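PDB 2QL3: probable transcriptional regulator, LysR family protein from Rhodococcus sp., which probably binds DNA and regulates transcription, this chain being its C-terminal substrate-binding-type domain, without the DNA-binding part. Local coordinates for residues P79-G84 with K172-P177; H104-L109 with F127-A132. One frame throughout, in Å; residues are numbered along the deposited sequence.

Both contacts belong to one LysR substrate-binding domain; their centres lie about 14 Å apart, and their nearest atoms stay about 7 Å from each other. Interaction 1 is buried and joins two antiparallel strands. Interaction 2, partly buried, pairs two parallel strands, with a phosphate ion bound to the backbone of segment 127-132 on the side away from segment 104-109. Both segments of interaction 2 fall between those of interaction 1 in the sequence. Two backbone hydrogen bonds cross each contact, but the side chains differ: interaction 1 adds aliphatic packing and a bridging water, interaction 2 a selenium-proline contact and an arginine laid beside a proline. Trp151 and Thr152 have partners in segments 79-84 and 104-109 alike.

Interaction 1: residues P79-G84 with K172-P177; sequences PMVVLG and KPIAEP
Val81 and Lys172 form a hydrogen-bonded antiparallel pair in the mixed sheet of a LysR substrate-binding domain, where strand 69-84 runs beside strand 169-173. Both bonds are backbone to backbone. The bond from Lys172 N to Val81 O is 2.7 Å long and almost straight, 173° at the hydrogen. Val81 N reaches Lys172 O at 2.8 Å but the bond bends to 141°, with the donor nearly along the C=O axis. Val81 and Lys172 project to the same face. Next along that face, Leu83 CD2 meets Lys172 CD at 3.8 Å, the two side chains crossing at about a right angle.

Beyond the paired residues, Ile174 carries the apolar part. Its CB is directed toward segment 79-84. CG1 stands anti to the carbonyl carbon (chi1 -55°) and packs on Val81 CG2 at 3.7 Å, with the two side chains crossing at about a right angle. At the tip, CD1 lies 3.4 Å from Pro79 O, and 4.3 Å separates it from Pro79 CB. An alanine in place of Ile174 would probably open a gap beside Val81 CG2 and leave Pro79 O and CB without the CD1 methyl that packs against them. Pro179 touches both Pro79 and Ile174. Met80 and Val82 make backbone bonds with Leu154 and Thr152, placing segment 79-84 between two neighbouring strands. Where direct pairing gives out, a water bridges the chains: it accepts from Ile174 N at 3.0 Å and donates to Pro79 O, though the 2.5 Å between water and Pro79 O is short enough to be doubtful in detail.

Interaction 2: residues H104-L109 with F127-A132; sequences HPMVLL and FAPRVA. With PO4 (phosphate ion), chain M.
Met106 is held through both its backbone polar atoms by segment 127-132. Its N donates to Arg130 O at 2.7 Å, nearly straight at 172°, and its O accepts from Ala132 N at 2.9 Å, in the carbonyl plane but bent to 140° at the hydrogen. The two bonds enclose Val131, as expected for a parallel bridge.

Side chains extend this pairing. The selenomethionine chain of Met106 leaves with CG anti to the backbone N (chi1 -176°) and stays extended, and its SE rests on Pro129 CB at 3.7 Å, the two side chains lying alongside and pointing the same way. Leu108 CB meets Val131 CG1 at 3.6 Å. On the opposite flank, Pro105 CB touches Ala132 CB at 3.7 Å. Arg130 runs beside the Pro105 ring, bringing NH1 to 3.6 Å from Pro105 CD, while the edge of its guanidinium faces His104 CA. NH1 also makes a weak hydrogen bond to Glu103 O.

The N-H of Val131, directed away from segment 104-109, donates to phosphate O4 at 2.8 Å; the ion probably comes from the crystallisation liquor, so no natural site is implied.

Further out, Met119 of helix 114-125 lies against both Leu108 and Pro129, and Cys122 also packs on Pro129. Trp151 bonds to the backbone of Pro105 and Val107, and its NE1 to His104 O. Strand 106-109, helix 114-125 and strand 131-135 follow one another in the chain, with the two strands adjacent and parallel: a beta-alpha-beta unit.

Interaction 1: residues P79-G84 with K172-P177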
loop_
_atom_site.group_PDB
_atom_site.type_symbol
_atom_site.label_atom_id
_atom_site.label_comp_id
_atom_site.label_asym_id
_atom_site.label_seq_id
_atom_site.Cartn_x
_atom_site.Cartn_y
_atom_site.Cartn_z
ATOM N N PRO A 79 4.715 17.894 6.012
ATOM C CA PRO A 79 4.664 17.408 4.603
ATOM C C PRO A 79 5.988 17.680 3.882
ATOM O O PRO A 79 6.621 18.735 4.138
ATOM C CB PRO A 79 3.573 18.255 3.939
ATOM C CG PRO A 79 2.815 18.899 5.093
ATOM C CD PRO A 79 3.631 18.840 6.351
HETATM N N MSE A 80 6.384 16.735 3.015
HETATM C CA MSE A 80 7.590 16.811 2.176
HETATM C C MSE A 80 7.310 16.502 0.691
HETATM O O MSE A 80 6.365 15.802 0.328
HETATM C CB MSE A 80 8.688 15.885 2.697
HETATM C CG MSE A 80 8.432 14.387 2.485
HETATM SE SE MSE A 80 9.153 13.273 3.976
HETATM C CE MSE A 80 7.705 13.346 5.302
ATOM N N VAL A 81 8.118 17.106 -0.160
ATOM C CA VAL A 81 8.104 16.791 -1.573
ATOM C C VAL A 81 8.966 15.550 -1.817
ATOM O O VAL A 81 9.982 15.385 -1.150
ATOM C CB VAL A 81 8.569 18.045 -2.447
ATOM C CG1 VAL A 81 8.978 17.623 -3.818
ATOM C CG2 VAL A 81 7.380 18.982 -2.568
ATOM N N VAL A 82 8.517 14.682 -2.741
ATOM C CA VAL A 82 9.261 13.507 -3.106
ATOM C C VAL A 82 9.392 13.535 -4.590
ATOM O O VAL A 82 8.404 13.758 -5.305
ATOM C CB VAL A 82 8.612 12.178 -2.529
ATOM C CG1 VAL A 82 9.542 10.990 -2.708
ATOM C CG2 VAL A 82 8.235 12.334 -1.048
ATOM N N LEU A 83 10.638 13.373 -5.051
ATOM C CA LEU A 83 11.047 13.462 -6.464
ATOM C C LEU A 83 11.774 12.176 -6.854
ATOM O O LEU A 83 12.329 11.445 -5.989
ATOM C CB LEU A 83 12.088 14.556 -6.628
ATOM C CG LEU A 83 11.683 16.027 -6.785
ATOM C CD1 LEU A 83 10.193 16.317 -6.621
ATOM C CD2 LEU A 83 12.616 16.971 -6.027
ATOM N N GLY A 84 11.745 11.890 -8.149
ATOM C CA GLY A 84 12.593 10.871 -8.735
ATOM C C GLY A 84 13.969 11.488 -8.935
ATOM O O GLY A 84 14.103 12.718 -9.033
ATOM N N LYS A 172 12.471 16.057 -0.234
ATOM C CA LYS A 172 12.882 17.413 0.069
ATOM C C LYS A 172 11.885 18.169 0.929
ATOM O O LYS A 172 10.646 18.024 0.719
ATOM C CB LYS A 172 13.118 18.170 -1.238
ATOM C CG LYS A 172 14.136 17.502 -2.101
ATOM C CD LYS A 172 14.621 18.420 -3.138
ATOM C CE LYS A 172 16.086 18.618 -2.938
ATOM N NZ LYS A 172 16.757 17.823 -3.981
ATOM N N PRO A 173 12.408 19.004 1.873
ATOM C CA PRO A 173 11.533 19.886 2.645
ATOM C C PRO A 173 10.959 21.005 1.751
ATOM O O PRO A 173 11.571 21.390 0.772
ATOM C CB PRO A 173 12.478 20.525 3.691
ATOM C CG PRO A 173 13.834 19.888 3.524
ATOM C CD PRO A 173 13.840 19.200 2.187
ATOM N N ILE A 174 9.783 21.489 2.125
ATOM C CA ILE A 174 9.088 22.614 1.503
ATOM C C ILE A 174 9.283 23.931 2.284
ATOM O O ILE A 174 9.296 23.946 3.500
ATOM C CB ILE A 174 7.555 22.291 1.377
ATOM C CG1 ILE A 174 7.352 20.965 0.603
ATOM C CG2 ILE A 174 6.807 23.505 0.733
ATOM C CD1 ILE A 174 6.191 20.037 1.068
ATOM N N ALA A 175 9.479 25.030 1.568
ATOM C CA ALA A 175 9.643 26.319 2.180
ATOM C C ALA A 175 8.885 27.368 1.386
ATOM O O ALA A 175 8.455 27.130 0.230
ATOM C CB ALA A 175 11.120 26.688 2.299
ATOM N N GLU A 176 8.739 28.521 2.024
ATOM C CA GLU A 176 8.038 29.707 1.500
ATOM C C GLU A 176 6.718 29.504 0.791
ATOM O O GLU A 176 6.664 29.652 -0.435
ATOM C CB GLU A 176 8.945 30.627 0.684
ATOM C CG GLU A 176 10.044 29.981 -0.050
ATOM C CD GLU A 176 11.334 30.760 0.091
ATOM O OE1 GLU A 176 11.354 31.950 -0.321
ATOM O OE2 GLU A 176 12.319 30.167 0.608
ATOM N N PRO A 177 5.638 29.223 1.565
ATOM C CA PRO A 177 5.754 29.043 3.029
ATOM C C PRO A 177 6.057 27.606 3.412
ATOM O O PRO A 177 5.848 26.678 2.624
ATOM C CB PRO A 177 4.342 29.409 3.537
ATOM C CG PRO A 177 3.425 28.861 2.422
ATOM C CD PRO A 177 4.225 29.125 1.113
HETATM O O HOH W 1 8.676 20.138 4.523
#

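Interaction 2: residues H104-L109 with F127-A132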
loop_
_atom_site.group_PDB
_atom_site.type_symbol
_atom_site.label_atom_id
_atom_site.label_comp_id
_atom_site.label_asym_id
_atom_site.label_seq_id
_atom_site.Cartn_x
_atom_site.Cartn_y
_atom_site.Cartn_z
ATOM N N HIS A 104 4.938 21.070 -13.374
ATOM C CA HIS A 104 5.406 19.672 -13.542
ATOM C C HIS A 104 4.273 18.739 -13.119
ATOM O O HIS A 104 3.492 19.089 -12.209
ATOM C CB HIS A 104 6.612 19.401 -12.648
ATOM C CG HIS A 104 7.865 20.071 -13.095
ATOM N ND1 HIS A 104 8.237 21.328 -12.656
ATOM C CD2 HIS A 104 8.851 19.651 -13.920
ATOM C CE1 HIS A 104 9.377 21.668 -13.228
ATOM N NE2 HIS A 104 9.780 20.661 -13.984
ATOM N N PRO A 105 4.171 17.548 -13.766
ATOM C CA PRO A 105 3.059 16.639 -13.510
ATOM C C PRO A 105 3.125 16.114 -12.091
ATOM O O PRO A 105 4.192 15.738 -11.654
ATOM C CB PRO A 105 3.332 15.441 -14.452
ATOM C CG PRO A 105 4.649 15.623 -14.997
ATOM C CD PRO A 105 5.104 17.029 -14.787
HETATM N N MSE A 106 2.002 16.073 -11.380
HETATM C CA MSE A 106 2.007 15.523 -10.054
HETATM C C MSE A 106 1.408 14.107 -10.007
HETATM O O MSE A 106 0.527 13.795 -10.778
HETATM C CB MSE A 106 1.281 16.487 -9.062
HETATM C CG MSE A 106 1.322 16.007 -7.583
HETATM SE SE MSE A 106 -0.202 16.765 -6.618
HETATM C CE MSE A 106 0.379 16.335 -4.728
ATOM N N VAL A 107 1.926 13.264 -9.092
ATOM C CA VAL A 107 1.347 11.963 -8.723
ATOM C C VAL A 107 0.676 12.256 -7.373
ATOM O O VAL A 107 1.353 12.625 -6.403
ATOM C CB VAL A 107 2.432 10.844 -8.525
ATOM C CG1 VAL A 107 1.805 9.546 -8.028
ATOM C CG2 VAL A 107 3.160 10.559 -9.806
ATOM N N LEU A 108 -0.650 12.184 -7.348
ATOM C CA LEU A 108 -1.445 12.526 -6.171
ATOM C C LEU A 108 -1.823 11.270 -5.376
ATOM O O LEU A 108 -2.402 10.312 -5.915
ATOM C CB LEU A 108 -2.706 13.286 -6.600
ATOM C CG LEU A 108 -3.771 13.553 -5.560
ATOM C CD1 LEU A 108 -3.296 14.638 -4.678
ATOM C CD2 LEU A 108 -5.136 13.967 -6.156
ATOM N N LEU A 109 -1.464 11.266 -4.096
ATOM C CA LEU A 109 -1.988 10.258 -3.178
ATOM C C LEU A 109 -3.417 10.669 -2.775
ATOM O O LEU A 109 -3.625 11.665 -2.108
ATOM C CB LEU A 109 -1.089 10.127 -1.941
ATOM C CG LEU A 109 -1.585 9.008 -0.975
ATOM C CD1 LEU A 109 -1.526 7.635 -1.683
ATOM C CD2 LEU A 109 -0.816 8.982 0.302
ATOM N N PHE A 127 -1.395 27.480 -6.364
ATOM C CA PHE A 127 -1.748 26.721 -7.573
ATOM C C PHE A 127 -2.629 25.521 -7.328
ATOM O O PHE A 127 -2.859 25.114 -6.171
ATOM C CB PHE A 127 -0.519 26.371 -8.438
ATOM C CG PHE A 127 0.377 25.342 -7.827
ATOM C CD1 PHE A 127 1.254 25.686 -6.790
ATOM C CD2 PHE A 127 0.344 24.019 -8.278
ATOM C CE1 PHE A 127 2.056 24.731 -6.176
ATOM C CE2 PHE A 127 1.179 23.051 -7.703
ATOM C CZ PHE A 127 2.028 23.403 -6.654
ATOM N N ALA A 128 -3.191 25.033 -8.425
ATOM C CA ALA A 128 -3.941 23.801 -8.491
ATOM C C ALA A 128 -3.015 22.862 -9.266
ATOM O O ALA A 128 -2.587 23.176 -10.374
ATOM C CB ALA A 128 -5.264 24.024 -9.250
ATOM N N PRO A 129 -2.623 21.755 -8.652
ATOM C CA PRO A 129 -1.615 20.951 -9.371
ATOM C C PRO A 129 -2.193 20.249 -10.606
ATOM O O PRO A 129 -3.412 19.926 -10.625
ATOM C CB PRO A 129 -1.213 19.913 -8.352
ATOM C CG PRO A 129 -2.471 19.742 -7.498
ATOM C CD PRO A 129 -3.006 21.161 -7.356
ATOM N N ARG A 130 -1.311 20.012 -11.576
ATOM C CA ARG A 130 -1.590 19.184 -12.768
ATOM C C ARG A 130 -1.373 17.714 -12.390
ATOM O O ARG A 130 -0.237 17.251 -12.382
ATOM C CB ARG A 130 -0.633 19.509 -13.930
ATOM C CG ARG A 130 -0.430 21.038 -14.309
ATOM C CD ARG A 130 0.629 21.236 -15.436
ATOM N NE ARG A 130 0.479 20.222 -16.492
ATOM C CZ ARG A 130 1.328 19.210 -16.765
ATOM N NH1 ARG A 130 2.476 19.046 -16.103
ATOM N NH2 ARG A 130 1.032 18.344 -17.735
ATOM N N VAL A 131 -2.460 17.005 -12.094
ATOM C CA VAL A 131 -2.394 15.633 -11.604
ATOM C C VAL A 131 -2.408 14.717 -12.831
ATOM O O VAL A 131 -3.400 14.639 -13.601
ATOM C CB VAL A 131 -3.520 15.322 -10.598
ATOM C CG1 VAL A 131 -3.393 13.899 -10.038
ATOM C CG2 VAL A 131 -3.497 16.336 -9.455
ATOM N N ALA A 132 -1.242 14.142 -13.071
ATOM C CA ALA A 132 -1.014 13.137 -14.121
ATOM C C ALA A 132 -1.496 11.750 -13.682
ATOM O O ALA A 132 -1.954 10.938 -14.521
ATOM C CB ALA A 132 0.472 13.088 -14.462
HETATM P P PO4 M . -6.063 17.892 -13.377
HETATM O O1 PO4 M . -7.317 18.653 -12.949
HETATM O O2 PO4 M . -6.235 16.454 -12.930
HETATM O O3 PO4 M . -5.847 17.973 -14.890
HETATM O O4 PO4 M . -4.815 18.438 -12.719
#